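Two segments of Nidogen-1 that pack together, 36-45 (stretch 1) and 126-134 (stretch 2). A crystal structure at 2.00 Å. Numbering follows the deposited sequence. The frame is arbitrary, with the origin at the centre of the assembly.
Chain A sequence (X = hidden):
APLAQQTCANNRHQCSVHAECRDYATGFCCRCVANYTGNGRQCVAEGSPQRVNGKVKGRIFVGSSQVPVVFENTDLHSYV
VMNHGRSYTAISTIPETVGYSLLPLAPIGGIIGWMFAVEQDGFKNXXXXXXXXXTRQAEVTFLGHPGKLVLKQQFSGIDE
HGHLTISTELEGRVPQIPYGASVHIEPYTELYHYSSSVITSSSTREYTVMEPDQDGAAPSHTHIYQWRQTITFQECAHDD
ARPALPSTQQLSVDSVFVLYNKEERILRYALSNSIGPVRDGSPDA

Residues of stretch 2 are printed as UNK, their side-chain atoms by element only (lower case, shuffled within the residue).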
# COMPACT_ATOMS: atom_id res chain seq x y z
N TYR A 36 -2.94 -18.35 -10.33
CA TYR A 36 -2.51 -17.01 -10.69
C TYR A 36 -3.74 -16.11 -10.55
O TYR A 36 -4.87 -16.57 -10.72
CB TYR A 36 -1.98 -16.95 -12.12
CG TYR A 36 -0.60 -17.56 -12.29
CD1 TYR A 36 -0.42 -18.94 -12.23
CD2 TYR A 36 0.52 -16.75 -12.46
CE1 TYR A 36 0.86 -19.50 -12.33
CE2 TYR A 36 1.80 -17.30 -12.55
CZ TYR A 36 1.96 -18.68 -12.49
OH TYR A 36 3.22 -19.23 -12.58
N THR A 37 -3.53 -14.83 -10.22
CA THR A 37 -4.66 -13.91 -10.09
C THR A 37 -4.43 -12.70 -10.98
O THR A 37 -3.29 -12.34 -11.28
CB THR A 37 -4.88 -13.45 -8.63
OG1 THR A 37 -3.72 -12.74 -8.16
CG2 THR A 37 -5.12 -14.64 -7.73
N GLY A 38 -5.52 -12.06 -11.41
CA GLY A 38 -5.42 -10.91 -12.29
C GLY A 38 -6.59 -10.86 -13.25
O GLY A 38 -7.58 -11.56 -13.05
N ASN A 39 -6.48 -10.06 -14.30
CA ASN A 39 -7.56 -9.93 -15.27
C ASN A 39 -7.28 -10.54 -16.64
O ASN A 39 -7.93 -10.18 -17.62
CB ASN A 39 -7.92 -8.45 -15.45
CG ASN A 39 -6.85 -7.67 -16.18
OD1 ASN A 39 -5.73 -8.16 -16.39
ND2 ASN A 39 -7.18 -6.45 -16.59
N GLY A 40 -6.32 -11.45 -16.73
CA GLY A 40 -6.02 -12.06 -18.01
C GLY A 40 -4.90 -11.36 -18.77
O GLY A 40 -4.01 -12.01 -19.31
N ARG A 41 -4.96 -10.03 -18.83
CA ARG A 41 -3.94 -9.24 -19.51
C ARG A 41 -2.71 -9.13 -18.61
O ARG A 41 -1.58 -9.01 -19.10
CB ARG A 41 -4.47 -7.84 -19.83
CG ARG A 41 -5.43 -7.78 -21.01
CD ARG A 41 -6.04 -6.38 -21.14
NE ARG A 41 -5.02 -5.35 -21.21
CZ ARG A 41 -4.28 -5.09 -22.28
NH1 ARG A 41 -4.45 -5.78 -23.40
NH2 ARG A 41 -3.36 -4.13 -22.24
N GLN A 42 -2.95 -9.19 -17.31
CA GLN A 42 -1.89 -9.10 -16.30
C GLN A 42 -2.21 -10.16 -15.23
O GLN A 42 -3.33 -10.21 -14.72
CB GLN A 42 -1.89 -7.71 -15.65
CG GLN A 42 -1.90 -6.51 -16.61
CD GLN A 42 -0.57 -6.27 -17.30
OE1 GLN A 42 0.48 -6.63 -16.77
NE2 GLN A 42 -0.61 -5.63 -18.46
N CYS A 43 -1.22 -10.99 -14.90
CA CYS A 43 -1.41 -12.04 -13.90
C CYS A 43 -0.18 -12.19 -13.01
O CYS A 43 0.94 -12.00 -13.47
CB CYS A 43 -1.69 -13.39 -14.58
SG CYS A 43 -3.09 -13.43 -15.75
N VAL A 44 -0.39 -12.54 -11.74
CA VAL A 44 0.71 -12.76 -10.79
C VAL A 44 0.41 -14.04 -10.00
O VAL A 44 -0.75 -14.38 -9.76
CB VAL A 44 0.89 -11.58 -9.80
CG1 VAL A 44 1.27 -10.32 -10.56
CG2 VAL A 44 -0.39 -11.35 -9.00
N ALA A 45 1.46 -14.75 -9.61
CA ALA A 45 1.31 -16.00 -8.85
C ALA A 45 0.76 -15.78 -7.45
O ALA A 45 1.13 -14.83 -6.77
CB ALA A 45 2.65 -16.72 -8.77
N UNK A 126 -8.59 -5.01 -5.91
CA UNK A 126 -8.31 -4.14 -7.04
C UNK A 126 -7.54 -4.74 -8.21
O UNK A 126 -7.84 -4.45 -9.38
N UNK A 127 -6.55 -5.58 -7.92
CA UNK A 127 -5.76 -6.18 -8.98
C UNK A 127 -6.56 -7.19 -9.79
O UNK A 127 -6.44 -7.25 -11.01
c UNK A 127 -3.39 -8.59 -9.88
c UNK A 127 -4.51 -6.87 -8.43
c UNK A 127 -2.54 -8.95 -10.93
c UNK A 127 -1.95 -6.62 -11.23
c UNK A 127 -1.82 -7.96 -11.61
c UNK A 127 -3.53 -7.26 -9.50
c UNK A 127 -2.81 -6.28 -10.18
N UNK A 128 -7.38 -8.00 -9.11
CA UNK A 128 -8.20 -8.98 -9.81
C UNK A 128 -9.14 -8.28 -10.78
O UNK A 128 -9.35 -8.75 -11.90
o UNK A 128 -8.16 -10.74 -8.11
c UNK A 128 -9.00 -9.82 -8.81
N UNK A 129 -9.69 -7.14 -10.37
CA UNK A 129 -10.62 -6.39 -11.22
C UNK A 129 -9.97 -5.61 -12.37
O UNK A 129 -10.47 -5.64 -13.50
c UNK A 129 -12.31 -4.50 -11.29
c UNK A 129 -12.95 -5.25 -8.32
c UNK A 129 -12.33 -6.15 -9.38
c UNK A 129 -11.45 -5.39 -10.38
N UNK A 130 -8.86 -4.92 -12.10
CA UNK A 130 -8.20 -4.08 -13.11
C UNK A 130 -6.89 -4.58 -13.72
O UNK A 130 -6.43 -4.04 -14.73
o UNK A 130 -6.80 -2.77 -11.63
c UNK A 130 -9.10 -2.10 -11.82
c UNK A 130 -7.89 -2.68 -12.56
N UNK A 131 -6.25 -5.56 -13.09
CA UNK A 131 -4.98 -6.03 -13.61
C UNK A 131 -3.90 -4.97 -13.44
O UNK A 131 -2.86 -5.02 -14.09
N UNK A 132 -4.15 -4.01 -12.56
CA UNK A 132 -3.17 -2.96 -12.34
C UNK A 132 -3.08 -1.95 -13.47
O UNK A 132 -2.09 -1.25 -13.62
N UNK A 133 -4.13 -1.90 -14.29
CA UNK A 133 -4.21 -0.96 -15.40
C UNK A 133 -5.44 -0.10 -15.14
O UNK A 133 -6.56 -0.51 -15.45
c UNK A 133 -3.56 -3.56 -18.28
c UNK A 133 -3.24 -2.67 -17.08
o UNK A 133 -4.60 -4.25 -18.27
o UNK A 133 -2.76 -3.57 -19.24
c UNK A 133 -4.38 -1.71 -16.73
N UNK A 134 -5.24 1.08 -14.57
CA UNK A 134 -6.37 1.96 -14.27
C UNK A 134 -5.93 3.38 -13.92
O UNK A 134 -4.74 3.64 -13.72
c UNK A 134 -5.67 0.27 -11.43
c UNK A 134 -6.06 2.32 -9.59
c UNK A 134 -5.04 0.22 -10.19
c UNK A 134 -6.68 2.36 -10.83
c UNK A 134 -5.23 1.24 -9.26
c UNK A 134 -7.21 1.38 -13.11
c UNK A 134 -6.50 1.35 -11.77
O HOH W 1 -5.31 -10.39 -7.33
O HOH W 2 -9.81 -5.36 -16.28

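Position 126 has backbone atoms alone and opens a short helix beyond the reach of stretch 1. With no side-chain atom it is Gly 126.

Position 127 carries seven carbons, one followed by a ring of six, with no heteroatom at the tip, and the ring lies against Thr 37, Gly 38 and Val 44: Phe 127. Its CA-to-CB bond runs sideways, but a t rotamer brings the end of the ring nearer to the hairpin. Phe 127 CE2 lies 3.5 Å from Thr 37 O, near the plane of the ring, and 3.8 Å from Val 44 CG2, the apolar side-chain contact between the stretches. Phe 127 CE2 also sits 3.7 Å from Gly 38 CA. Gly 38 suits this neighbour: an ideal CB there would be tight against Phe 127 CE2, at 3.3 Å, although its own backbone angles already call for glycine.

Position 128 shows one carbon and one oxygen, unbranched, with the oxygen coming near Thr 37 CB, which makes it Ser 128. Its side chain touches the hairpin lightly, with Ser 128 OG 4.3 Å from Thr 37 CB. Water 1 spans the remaining gap, its O lying 3.0 Å from Thr 37 OG1 and donating to Ser 128 OG, also at 3.0 Å.

Position 129 has four carbons, forked at the first, with one arm two carbons long: Ile 129. Its CA-to-CB bond points away from stretch 1, so its part here is played by the backbone. The O of water 2 accepts from Asn 39 ND2 at 2.9 Å and lies 2.9 Å from Ile 129 O, linking the two.

Position 130 has a carbon bearing one oxygen and one carbon, hence Thr 130; its CA-to-CB bond again points away. Its hydroxyl serves its own stretch: Thr 130 OG1 donates to Gly 126 O at 3.0 Å and accepts from the N of position 132 at 3.1 Å.

Position 131 has no side-chain atoms and is Gly 131, the first residue to leave the helix, with positive phi. An ideal CB would clash with Asn 39 OD1 at 2.3 Å, so the contact and the backbone both favour glycine.

Position 132, equally bare and also at positive phi, is Gly 132. Here the crowding would come from within, since an ideal CB would lie 3.2 Å from Phe 127 CE1.

Position 133 has three carbons, the third carrying two oxygens. That carboxylate meets the Arg 41 guanidinium at its edge, near its plane, and the residue is Glu 133. Arg 41 NE donates to Glu 133 OE1 at 3.2 Å, while Arg 41 NH2 forms a salt bridge with Glu 133 OE2 at 3.1 Å. Gln 42 NE2 donates to the same Glu 133 OE2 at 3.1 Å.

Position 134, a carbon and a six-carbon ring, is Phe 134; it lies out of reach.

The contact combines an aromatic ring against the strands, glycines that permit close approach, and a carboxylate gripping the loop. Asn 39 helps order that loop, Asn 39 OD1 accepting from Gln 42 N at 3.1 Å. The rule to read here is a compact glycine turn whose last residue, Glu 133, reaches across to Arg 41 and Gln 42, while water completes the polar links along the helix.

Stretch 2 126-134: GFSITGGEF
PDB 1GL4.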